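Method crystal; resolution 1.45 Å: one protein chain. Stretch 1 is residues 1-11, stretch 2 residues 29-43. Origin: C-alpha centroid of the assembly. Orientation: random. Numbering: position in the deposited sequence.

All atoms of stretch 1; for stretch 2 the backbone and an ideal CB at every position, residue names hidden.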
ATOM      1  N   MET A   1     -10.596 -22.100  -6.696  1.00 11.59           N
ATOM      2  CA  MET A   1      -9.211 -21.649  -6.368  1.00 11.02           C
ATOM      3  C   MET A   1      -9.098 -21.157  -4.927  1.00 10.82           C
ATOM      4  O   MET A   1     -10.078 -20.700  -4.335  1.00 10.62           O
ATOM      5  CB  MET A   1      -8.745 -20.560  -7.342  1.00 11.64           C
ATOM      6  CG  MET A   1      -8.511 -21.061  -8.768  1.00 12.19           C
ATOM      7  SD  MET A   1      -7.734 -19.830  -9.836  1.00 14.30           S
ATOM      8  CE  MET A   1      -9.080 -18.671 -10.078  1.00 12.78           C
ATOM      9  N   LYS A   2      -7.891 -21.257  -4.375  1.00  9.27           N
ATOM     10  CA  LYS A   2      -7.619 -20.865  -2.994  1.00  9.57           C
ATOM     11  C   LYS A   2      -6.663 -19.679  -2.939  1.00  8.14           C
ATOM     12  O   LYS A   2      -5.624 -19.673  -3.607  1.00  8.41           O
ATOM     13  CB  LYS A   2      -7.031 -22.041  -2.208  1.00 12.85           C
ATOM     14  CG  LYS A   2      -7.988 -23.203  -1.985  1.00 17.17           C
ATOM     15  CD  LYS A   2      -7.287 -24.360  -1.293  1.00 22.83           C
ATOM     16  CE  LYS A   2      -8.219 -25.544  -1.104  1.00 27.33           C
ATOM     17  NZ  LYS A   2      -7.514 -26.717  -0.517  1.00 30.22           N
ATOM     18  N   PHE A   3      -7.026 -18.677  -2.139  1.00  7.61           N
ATOM     19  CA  PHE A   3      -6.211 -17.480  -1.942  1.00  8.34           C
ATOM     20  C   PHE A   3      -6.068 -17.198  -0.451  1.00  8.86           C
ATOM     21  O   PHE A   3      -6.807 -17.758   0.361  1.00  7.98           O
ATOM     22  CB  PHE A   3      -6.845 -16.275  -2.651  1.00  7.83           C
ATOM     23  CG  PHE A   3      -7.108 -16.502  -4.114  1.00  7.35           C
ATOM     24  CD1 PHE A   3      -8.359 -16.928  -4.553  1.00  8.92           C
ATOM     25  CD2 PHE A   3      -6.101 -16.304  -5.054  1.00  8.28           C
ATOM     26  CE1 PHE A   3      -8.603 -17.149  -5.906  1.00  7.81           C
ATOM     27  CE2 PHE A   3      -6.335 -16.523  -6.407  1.00  9.00           C
ATOM     28  CZ  PHE A   3      -7.590 -16.944  -6.836  1.00  8.52           C
ATOM     29  N   CYS A   4      -5.108 -16.349  -0.094  1.00  7.64           N
ATOM     30  CA  CYS A   4      -4.970 -15.869   1.275  1.00  7.99           C
ATOM     31  C   CYS A   4      -4.184 -14.569   1.290  1.00  7.46           C
ATOM     32  O   CYS A   4      -3.730 -14.088   0.245  1.00  7.72           O
ATOM     33  CB  CYS A   4      -4.280 -16.912   2.166  1.00 11.91           C
ATOM     34  SG  CYS A   4      -2.591 -17.342   1.676  1.00 13.53           S
ATOM     35  N   ILE A   5      -4.043 -13.991   2.475  1.00  7.77           N
ATOM     36  CA  ILE A   5      -3.110 -12.902   2.684  1.00  8.56           C
ATOM     37  C   ILE A   5      -2.033 -13.377   3.657  1.00  9.09           C
ATOM     38  O   ILE A   5      -2.337 -13.963   4.701  1.00  9.87           O
ATOM     39  CB  ILE A   5      -3.818 -11.608   3.182  1.00  8.33           C
ATOM     40  CG1 ILE A   5      -2.815 -10.464   3.381  1.00 10.84           C
ATOM     41  CG2 ILE A   5      -4.654 -11.863   4.442  1.00  8.90           C
ATOM     42  CD1 ILE A   5      -2.916  -9.369   2.345  1.00 24.93           C
ATOM     43  N   ILE A   6      -0.775 -13.145   3.294  1.00  9.63           N
ATOM     44  CA  ILE A   6       0.347 -13.487   4.159  1.00  9.36           C
ATOM     45  C   ILE A   6       1.013 -12.216   4.675  1.00  9.39           C
ATOM     46  O   ILE A   6       1.041 -11.192   3.985  1.00  9.66           O
ATOM     47  CB  ILE A   6       1.372 -14.443   3.464  1.00 10.90           C
ATOM     48  CG1 ILE A   6       2.093 -13.750   2.295  1.00 12.53           C
ATOM     49  CG2 ILE A   6       0.678 -15.716   2.963  1.00 12.41           C
ATOM     50  CD1 ILE A   6       3.454 -13.146   2.677  1.00 25.07           C
ATOM     51  N   GLY A   7       1.533 -12.287   5.896  1.00  9.05           N
ATOM     52  CA  GLY A   7       2.157 -11.136   6.535  1.00 11.24           C
ATOM     53  C   GLY A   7       2.370 -11.355   8.017  1.00 10.97           C
ATOM     54  O   GLY A   7       2.194 -12.470   8.522  1.00 12.05           O
ATOM     55  N   TYR A   8       2.758 -10.285   8.707  1.00 11.75           N
ATOM     56  CA  TYR A   8       3.054 -10.325  10.133  1.00 13.23           C
ATOM     57  C   TYR A   8       3.097  -8.900  10.677  1.00 13.36           C
ATOM     58  O   TYR A   8       4.111  -8.213  10.530  1.00 14.66           O
ATOM     59  CB  TYR A   8       4.396 -11.016  10.369  1.00 15.62           C
ATOM     60  CG  TYR A   8       4.628 -11.467  11.785  1.00 19.29           C
ATOM     61  CD1 TYR A   8       3.938 -12.561  12.307  1.00 19.05           C
ATOM     62  CD2 TYR A   8       5.551 -10.816  12.599  1.00 18.88           C
ATOM     63  CE1 TYR A   8       4.150 -12.989  13.605  1.00 20.00           C
ATOM     64  CE2 TYR A   8       5.773 -11.235  13.901  1.00 20.17           C
ATOM     65  CZ  TYR A   8       5.069 -12.324  14.396  1.00 19.50           C
ATOM     66  OH  TYR A   8       5.284 -12.745  15.688  1.00 22.82           O
ATOM     67  N   PRO A   9       1.995  -8.440  11.303  1.00 15.01           N
ATOM     68  CA  PRO A   9       0.755  -9.172  11.573  1.00 13.41           C
ATOM     69  C   PRO A   9      -0.211  -9.195  10.385  1.00 14.58           C
ATOM     70  O   PRO A   9      -0.083  -8.380   9.465  1.00 14.47           O
ATOM     71  CB  PRO A   9       0.136  -8.375  12.720  1.00 14.89           C
ATOM     72  CG  PRO A   9       0.576  -6.976  12.473  1.00 15.48           C
ATOM     73  CD  PRO A   9       1.934  -7.059  11.820  1.00 14.07           C
ATOM     74  N   VAL A  10      -1.169 -10.121  10.419  1.00 14.19           N
ATOM     75  CA  VAL A  10      -2.192 -10.200   9.380  1.00 14.86           C
ATOM     76  C   VAL A  10      -3.543 -10.728   9.888  1.00 14.10           C
ATOM     77  O   VAL A  10      -4.533 -10.714   9.154  1.00 13.53           O
ATOM     78  CB  VAL A  10      -1.686 -11.004   8.147  1.00 17.16           C
ATOM     79  CG1 VAL A  10      -2.012 -12.495   8.268  1.00 14.17           C
ATOM     80  CG2 VAL A  10      -2.260 -10.414   6.859  1.00 20.47           C
ATOM     81  N   ARG A  11      -3.585 -11.173  11.141  1.00 13.47           N
ATOM     82  CA  ARG A  11      -4.802 -11.772  11.701  1.00 12.64           C
ATOM     83  C   ARG A  11      -6.014 -10.826  11.734  1.00 12.67           C
ATOM     84  O   ARG A  11      -7.156 -11.282  11.720  1.00 12.85           O
ATOM     85  CB  ARG A  11      -4.530 -12.373  13.087  1.00 12.18           C
ATOM     86  CG  ARG A  11      -4.261 -11.352  14.174  1.00 13.96           C
ATOM     87  CD  ARG A  11      -3.435 -11.937  15.302  1.00 16.08           C
ATOM     88  NE  ARG A  11      -3.211 -10.946  16.352  1.00 16.07           N
ATOM     89  CZ  ARG A  11      -2.260 -10.015  16.324  1.00 18.68           C
ATOM     90  NH1 ARG A  11      -1.419  -9.935  15.301  1.00 19.21           N
ATOM     91  NH2 ARG A  11      -2.147  -9.159  17.331  1.00 19.26           N
ATOM     92  N   UNK A  29     -16.675 -20.437  -6.347  1.00 10.06           N
ATOM     93  CA  UNK A  29     -16.273 -21.419  -5.344  1.00 11.08           C
ATOM     94  C   UNK A  29     -14.937 -21.105  -4.669  1.00 12.24           C
ATOM     95  O   UNK A  29     -14.430 -21.906  -3.877  1.00 15.12           O
ATOM     96  CB  UNK A  29     -16.195 -22.802  -5.993  1.00 11.08           C
ATOM     97  N   UNK A  30     -14.384 -19.935  -4.975  1.00  9.60           N
ATOM     98  CA  UNK A  30     -13.086 -19.527  -4.442  1.00  9.61           C
ATOM     99  C   UNK A  30     -13.147 -19.178  -2.957  1.00  9.15           C
ATOM    100  O   UNK A  30     -14.211 -18.847  -2.426  1.00  9.31           O
ATOM    101  CB  UNK A  30     -12.554 -18.328  -5.230  1.00  9.61           C
ATOM    102  N   UNK A  31     -11.993 -19.260  -2.301  1.00  9.72           N
ATOM    103  CA  UNK A  31     -11.870 -18.961  -0.879  1.00  9.81           C
ATOM    104  C   UNK A  31     -10.663 -18.065  -0.620  1.00  8.56           C
ATOM    105  O   UNK A  31      -9.693 -18.079  -1.383  1.00  8.88           O
ATOM    106  CB  UNK A  31     -11.756 -20.253  -0.068  1.00  9.81           C
ATOM    107  N   UNK A  32     -10.731 -17.291   0.459  1.00  8.06           N
ATOM    108  CA  UNK A  32      -9.650 -16.390   0.847  1.00  6.90           C
ATOM    109  C   UNK A  32      -9.366 -16.535   2.340  1.00  7.61           C
ATOM    110  O   UNK A  32     -10.253 -16.324   3.173  1.00  8.22           O
ATOM    111  CB  UNK A  32     -10.002 -14.941   0.505  1.00  6.90           C
ATOM    112  N   UNK A  33      -8.127 -16.895   2.666  1.00  7.32           N
ATOM    113  CA  UNK A  33      -7.719 -17.109   4.051  1.00  8.40           C
ATOM    114  C   UNK A  33      -6.663 -16.138   4.543  1.00  8.89           C
ATOM    115  O   UNK A  33      -6.541 -15.022   4.030  1.00  9.43           O
ATOM    116  CB  UNK A  33      -7.196 -18.538   4.215  1.00  8.40           C
ATOM    117  N   UNK A  34      -5.907 -16.571   5.548  1.00 10.49           N
ATOM    118  CA  UNK A  34      -4.866 -15.749   6.163  1.00 11.68           C
ATOM    119  C   UNK A  34      -3.772 -16.619   6.768  1.00 14.05           C
ATOM    120  O   UNK A  34      -4.049 -17.662   7.365  1.00 14.78           O
ATOM    121  CB  UNK A  34      -5.467 -14.838   7.235  1.00 11.68           C
ATOM    122  N   UNK A  35      -2.528 -16.182   6.602  1.00 13.09           N
ATOM    123  CA  UNK A  35      -1.376 -16.900   7.131  1.00 14.57           C
ATOM    124  C   UNK A  35      -0.423 -15.901   7.779  1.00 15.55           C
ATOM    125  O   UNK A  35       0.320 -15.193   7.086  1.00 14.21           O
ATOM    126  CB  UNK A  35      -0.670 -17.694   6.030  1.00 14.57           C
ATOM    127  N   UNK A  36      -0.461 -15.832   9.110  1.00 14.67           N
ATOM    128  CA  UNK A  36       0.426 -14.938   9.850  1.00 15.43           C
ATOM    129  C   UNK A  36       1.764 -15.628  10.102  1.00 16.62           C
ATOM    130  O   UNK A  36       1.902 -16.437  11.024  1.00 18.10           O
ATOM    131  CB  UNK A  36      -0.215 -14.509  11.172  1.00 15.43           C
ATOM    132  N   UNK A  37       2.741 -15.299   9.261  1.00 14.13           N
ATOM    133  CA  UNK A  37       4.042 -15.962   9.265  1.00 15.00           C
ATOM    134  C   UNK A  37       5.113 -15.007   9.789  1.00 15.83           C
ATOM    135  O   UNK A  37       5.317 -13.938   9.215  1.00 16.10           O
ATOM    136  CB  UNK A  37       4.403 -16.455   7.862  1.00 15.00           C
ATOM    137  N   UNK A  38       5.786 -15.382  10.893  1.00 16.21           N
ATOM    138  CA  UNK A  38       6.896 -14.557  11.368  1.00 16.41           C
ATOM    139  C   UNK A  38       8.086 -14.610  10.404  1.00 15.40           C
ATOM    140  O   UNK A  38       8.290 -15.636   9.746  1.00 15.00           O
ATOM    141  CB  UNK A  38       7.331 -15.012  12.763  1.00 16.41           C
ATOM    142  N   UNK A  39       8.862 -13.509  10.310  1.00 16.46           N
ATOM    143  CA  UNK A  39      10.014 -13.430   9.405  1.00 17.12           C
ATOM    144  C   UNK A  39      10.985 -14.605   9.548  1.00 16.55           C
ATOM    145  O   UNK A  39      11.515 -15.090   8.544  1.00 17.75           O
ATOM    146  CB  UNK A  39      10.768 -12.122   9.651  1.00 17.12           C
ATOM    147  N   UNK A  40      11.198 -15.059  10.782  1.00 19.68           N
ATOM    148  CA  UNK A  40      12.115 -16.162  11.072  1.00 21.25           C
ATOM    149  C   UNK A  40      11.636 -17.517  10.537  1.00 20.76           C
ATOM    150  O   UNK A  40      12.440 -18.444  10.379  1.00 22.22           O
ATOM    151  CB  UNK A  40      12.326 -16.263  12.584  1.00 21.25           C
ATOM    152  N   UNK A  41      10.339 -17.629  10.262  1.00 18.80           N
ATOM    153  CA  UNK A  41       9.755 -18.874   9.766  1.00 18.58           C
ATOM    154  C   UNK A  41       9.433 -18.834   8.274  1.00 18.05           C
ATOM    155  O   UNK A  41       9.003 -19.841   7.705  1.00 18.50           O
ATOM    156  CB  UNK A  41       8.482 -19.194  10.552  1.00 18.58           C
ATOM    157  N   UNK A  42       9.657 -17.684   7.641  1.00 16.13           N
ATOM    158  CA  UNK A  42       9.219 -17.460   6.260  1.00 16.89           C
ATOM    159  C   UNK A  42       9.774 -18.453   5.237  1.00 15.69           C
ATOM    160  O   UNK A  42       9.004 -19.024   4.464  1.00 15.37           O
ATOM    161  CB  UNK A  42       9.615 -16.045   5.835  1.00 16.89           C
ATOM    162  N   UNK A  43      11.092 -18.653   5.234  1.00 18.31           N
ATOM    163  CA  UNK A  43      11.746 -19.479   4.213  1.00 21.39           C
ATOM    164  C   UNK A  43      11.183 -20.902   4.146  1.00 22.44           C
ATOM    165  O   UNK A  43      11.064 -21.482   3.063  1.00 23.76           O
ATOM    166  CB  UNK A  43      13.250 -19.540   4.485  1.00 21.39           C
TER

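Residues 31-36 run parallel to strand 2-7, their axes 29° apart, so successive CB atoms alternate between the face of Lys2, Cys4 and Ile6 and the face of Phe3 and Ile5.

Position 29 has nothing of stretch 1 within 5.5 Å of its ideal CB; almost any polar residue would do. It is Asn29, whose end leads away.

At position 30 the CB points sideways, 3.5 Å from Met1 O, and the terminal amine of Met1 is a donor waiting nearby. A side chain with an acceptor a few bonds out fits: Asp, Asn, Gln or His. The residue is His30; its ND1 accepts a hydrogen bond from Met1 N (3.0 Å), with the amine near the plane of the ring.

Position 31 pairs with Lys2: its N donates to Met1 O (3.1 Å) and its O accepts from Phe3 N (2.8 Å). The CB has ample room, so small polar or beta-branched residues suit it. Ser31 lies there, its OG 2.7 Å from the O of water 2, which donates to Phe3 O (2.8 Å) and so bridges side chain and strand.

Position 32 shares the face of Phe3 and Ile5, whose side chains flank an apolar groove. Large aliphatic or aromatic groups would fill it. Tyr32, chi1 t, leans its ring across the strand: CD1 is 3.7 Å from Phe3 CB, CE2 is 3.9 Å from Ile5 CG2, and Cys4 C sits over one face.

At position 33 the CA comes within 4.1 Å of Cys4 CA, the tightest pairing in the register. An ideal CB, 3.9 Å from Cys4 CB, would have room, so Ala or Ser is plausible; the residue is Gly33, its N donating to Phe3 O (2.8 Å) and its O accepting from Ile5 N (3.1 Å).

The CB of position 34 lies on the face of Phe3 and Ile5, with Ile5 O 4.1 Å and Val10 CG1 4.3 Å from it, favouring a long, flexible apolar chain. Met34 places CB 4.1 Å from Ile5 CG2 and CE 3.3 Å from Arg11 O.

Position 35 has Ile6 CG2 3.9 Å from its CB, and beta-branched or long chains would suit. Glu35 packs its CG 3.9 Å from Cys4 SG, while its end leads away to partners elsewhere in the structure.

Position 36 faces the clearest demand: the N atoms of Val10 and Arg11, plus a guanidinium. A long acidic side chain is the natural answer. Extended Glu36 sends OE2 to Val10 N (2.8 Å), Arg11 N (2.9 Å) and Arg11 NH1 (3.2 Å), the last a salt bridge.

At position 37 the CB points sideways, the N donates to Gly7 O (3.0 Å), and Ile6 CG2 offers an apolar surface to a longer aliphatic. Ile37 CD1 meets Ile6 CG2 at 4.2 Å. Position 38, its CB 3.9 Å from Tyr8 CE1, allows a compact apolar group; Pro38 CA makes a CH-pi contact over a face of the Tyr8 ring, 3.8 Å from its centroid. At 39 the CB sets no demand and phi of -51° admits proline; Pro39 CD meets Tyr8 CD2 (3.8 Å). Positions 40, 41 and 43 are unconstrained here (Glu40, Ser41, Asp43). Position 42 can reach back if large, and Phe42 CE1 touches Ile6 CD1 at 4.0 Å.

Stretch 2, residues 29-43: NHSYGMEEIPPESFD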
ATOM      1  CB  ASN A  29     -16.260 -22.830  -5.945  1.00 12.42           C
ATOM      2  CG  ASN A  29     -17.654 -23.437  -6.067  1.00 13.36           C
ATOM      3  OD1 ASN A  29     -17.809 -24.553  -6.565  1.00 19.37           O
ATOM      4  ND2 ASN A  29     -18.673 -22.706  -5.618  1.00 12.81           N
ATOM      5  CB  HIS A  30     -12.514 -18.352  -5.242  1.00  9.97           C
ATOM      6  CG  HIS A  30     -12.603 -18.537  -6.725  1.00  8.59           C
ATOM      7  ND1 HIS A  30     -12.113 -19.655  -7.365  1.00 10.34           N
ATOM      8  CD2 HIS A  30     -13.135 -17.753  -7.693  1.00 11.38           C
ATOM      9  CE1 HIS A  30     -12.337 -19.551  -8.663  1.00  9.95           C
ATOM     10  NE2 HIS A  30     -12.957 -18.406  -8.887  1.00 11.31           N
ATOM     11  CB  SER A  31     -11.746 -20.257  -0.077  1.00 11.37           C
ATOM     12  OG  SER A  31     -10.624 -21.019  -0.497  1.00 13.41           O
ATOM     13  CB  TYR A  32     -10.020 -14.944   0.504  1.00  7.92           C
ATOM     14  CG  TYR A  32      -8.866 -13.959   0.484  1.00  7.09           C
ATOM     15  CD1 TYR A  32      -8.372 -13.460  -0.723  1.00  7.83           C
ATOM     16  CD2 TYR A  32      -8.282 -13.512   1.668  1.00  8.29           C
ATOM     17  CE1 TYR A  32      -7.319 -12.544  -0.746  1.00  7.55           C
ATOM     18  CE2 TYR A  32      -7.231 -12.603   1.656  1.00  7.54           C
ATOM     19  CZ  TYR A  32      -6.755 -12.121   0.446  1.00  7.49           C
ATOM     20  OH  TYR A  32      -5.716 -11.221   0.436  1.00  8.21           O
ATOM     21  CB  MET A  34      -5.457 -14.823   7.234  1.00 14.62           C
ATOM     22  CG  MET A  34      -6.240 -15.533   8.341  1.00 14.29           C
ATOM     23  SD  MET A  34      -6.541 -14.499   9.784  1.00 16.70           S
ATOM     24  CE  MET A  34      -7.517 -13.177   9.063  1.00 14.24           C
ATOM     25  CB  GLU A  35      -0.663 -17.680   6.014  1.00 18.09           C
ATOM     26  CG  GLU A  35      -1.552 -18.659   5.231  1.00 18.73           C
ATOM     27  CD  GLU A  35      -1.665 -20.040   5.871  1.00 21.08           C
ATOM     28  OE1 GLU A  35      -1.154 -20.240   6.994  1.00 21.42           O
ATOM     29  OE2 GLU A  35      -2.267 -20.938   5.240  1.00 17.15           O
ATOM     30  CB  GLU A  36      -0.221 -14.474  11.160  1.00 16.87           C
ATOM     31  CG  GLU A  36       0.407 -13.211  11.741  1.00 19.51           C
ATOM     32  CD  GLU A  36      -0.399 -12.646  12.895  1.00 17.57           C
ATOM     33  OE1 GLU A  36      -0.249 -13.149  14.032  1.00 18.39           O
ATOM     34  OE2 GLU A  36      -1.182 -11.699  12.673  1.00 16.31           O
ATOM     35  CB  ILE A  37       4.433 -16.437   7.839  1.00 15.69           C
ATOM     36  CG1 ILE A  37       3.298 -17.260   7.216  1.00 16.11           C
ATOM     37  CG2 ILE A  37       5.733 -17.244   7.881  1.00 17.85           C
ATOM     38  CD1 ILE A  37       3.363 -17.386   5.699  1.00 17.95           C
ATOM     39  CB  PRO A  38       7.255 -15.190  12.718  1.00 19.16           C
ATOM     40  CG  PRO A  38       6.762 -16.589  12.635  1.00 20.47           C
ATOM     41  CD  PRO A  38       5.538 -16.537  11.775  1.00 19.25           C
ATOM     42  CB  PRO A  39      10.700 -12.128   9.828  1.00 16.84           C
ATOM     43  CG  PRO A  39       9.601 -11.291  10.360  1.00 19.50           C
ATOM     44  CD  PRO A  39       8.647 -12.238  11.028  1.00 18.23           C
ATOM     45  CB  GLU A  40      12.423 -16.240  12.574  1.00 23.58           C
ATOM     46  CG  GLU A  40      11.221 -16.544  13.483  1.00 26.53           C
ATOM     47  CD  GLU A  40      10.490 -15.299  13.982  1.00 31.52           C
ATOM     48  OE1 GLU A  40      10.594 -14.225  13.347  1.00 26.21           O
ATOM     49  OE2 GLU A  40       9.800 -15.400  15.018  1.00 35.17           O
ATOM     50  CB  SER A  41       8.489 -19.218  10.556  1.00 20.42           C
ATOM     51  OG  SER A  41       8.769 -19.353  11.937  1.00 21.87           O
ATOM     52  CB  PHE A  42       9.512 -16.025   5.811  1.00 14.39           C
ATOM     53  CG  PHE A  42       8.886 -15.665   4.490  1.00 13.28           C
ATOM     54  CD1 PHE A  42       7.600 -15.138   4.436  1.00 13.68           C
ATOM     55  CD2 PHE A  42       9.582 -15.855   3.297  1.00 14.44           C
ATOM     56  CE1 PHE A  42       7.015 -14.802   3.216  1.00 12.38           C
ATOM     57  CE2 PHE A  42       9.007 -15.523   2.074  1.00 13.62           C
ATOM     58  CZ  PHE A  42       7.722 -14.995   2.033  1.00 14.57           C
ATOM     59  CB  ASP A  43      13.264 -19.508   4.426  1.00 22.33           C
ATOM     60  CG  ASP A  43      13.969 -20.465   3.476  1.00 28.59           C
ATOM     61  OD1 ASP A  43      14.646 -21.389   3.972  1.00 29.73           O
ATOM     62  OD2 ASP A  43      13.843 -20.301   2.243  1.00 27.27           O
TER
HETATM   63  O   HOH W   1     -11.653 -22.847  -2.343  1.00 27.77           O
HETATM   64  O   HOH W   2      -8.327 -20.080   0.676  1.00 14.95           O
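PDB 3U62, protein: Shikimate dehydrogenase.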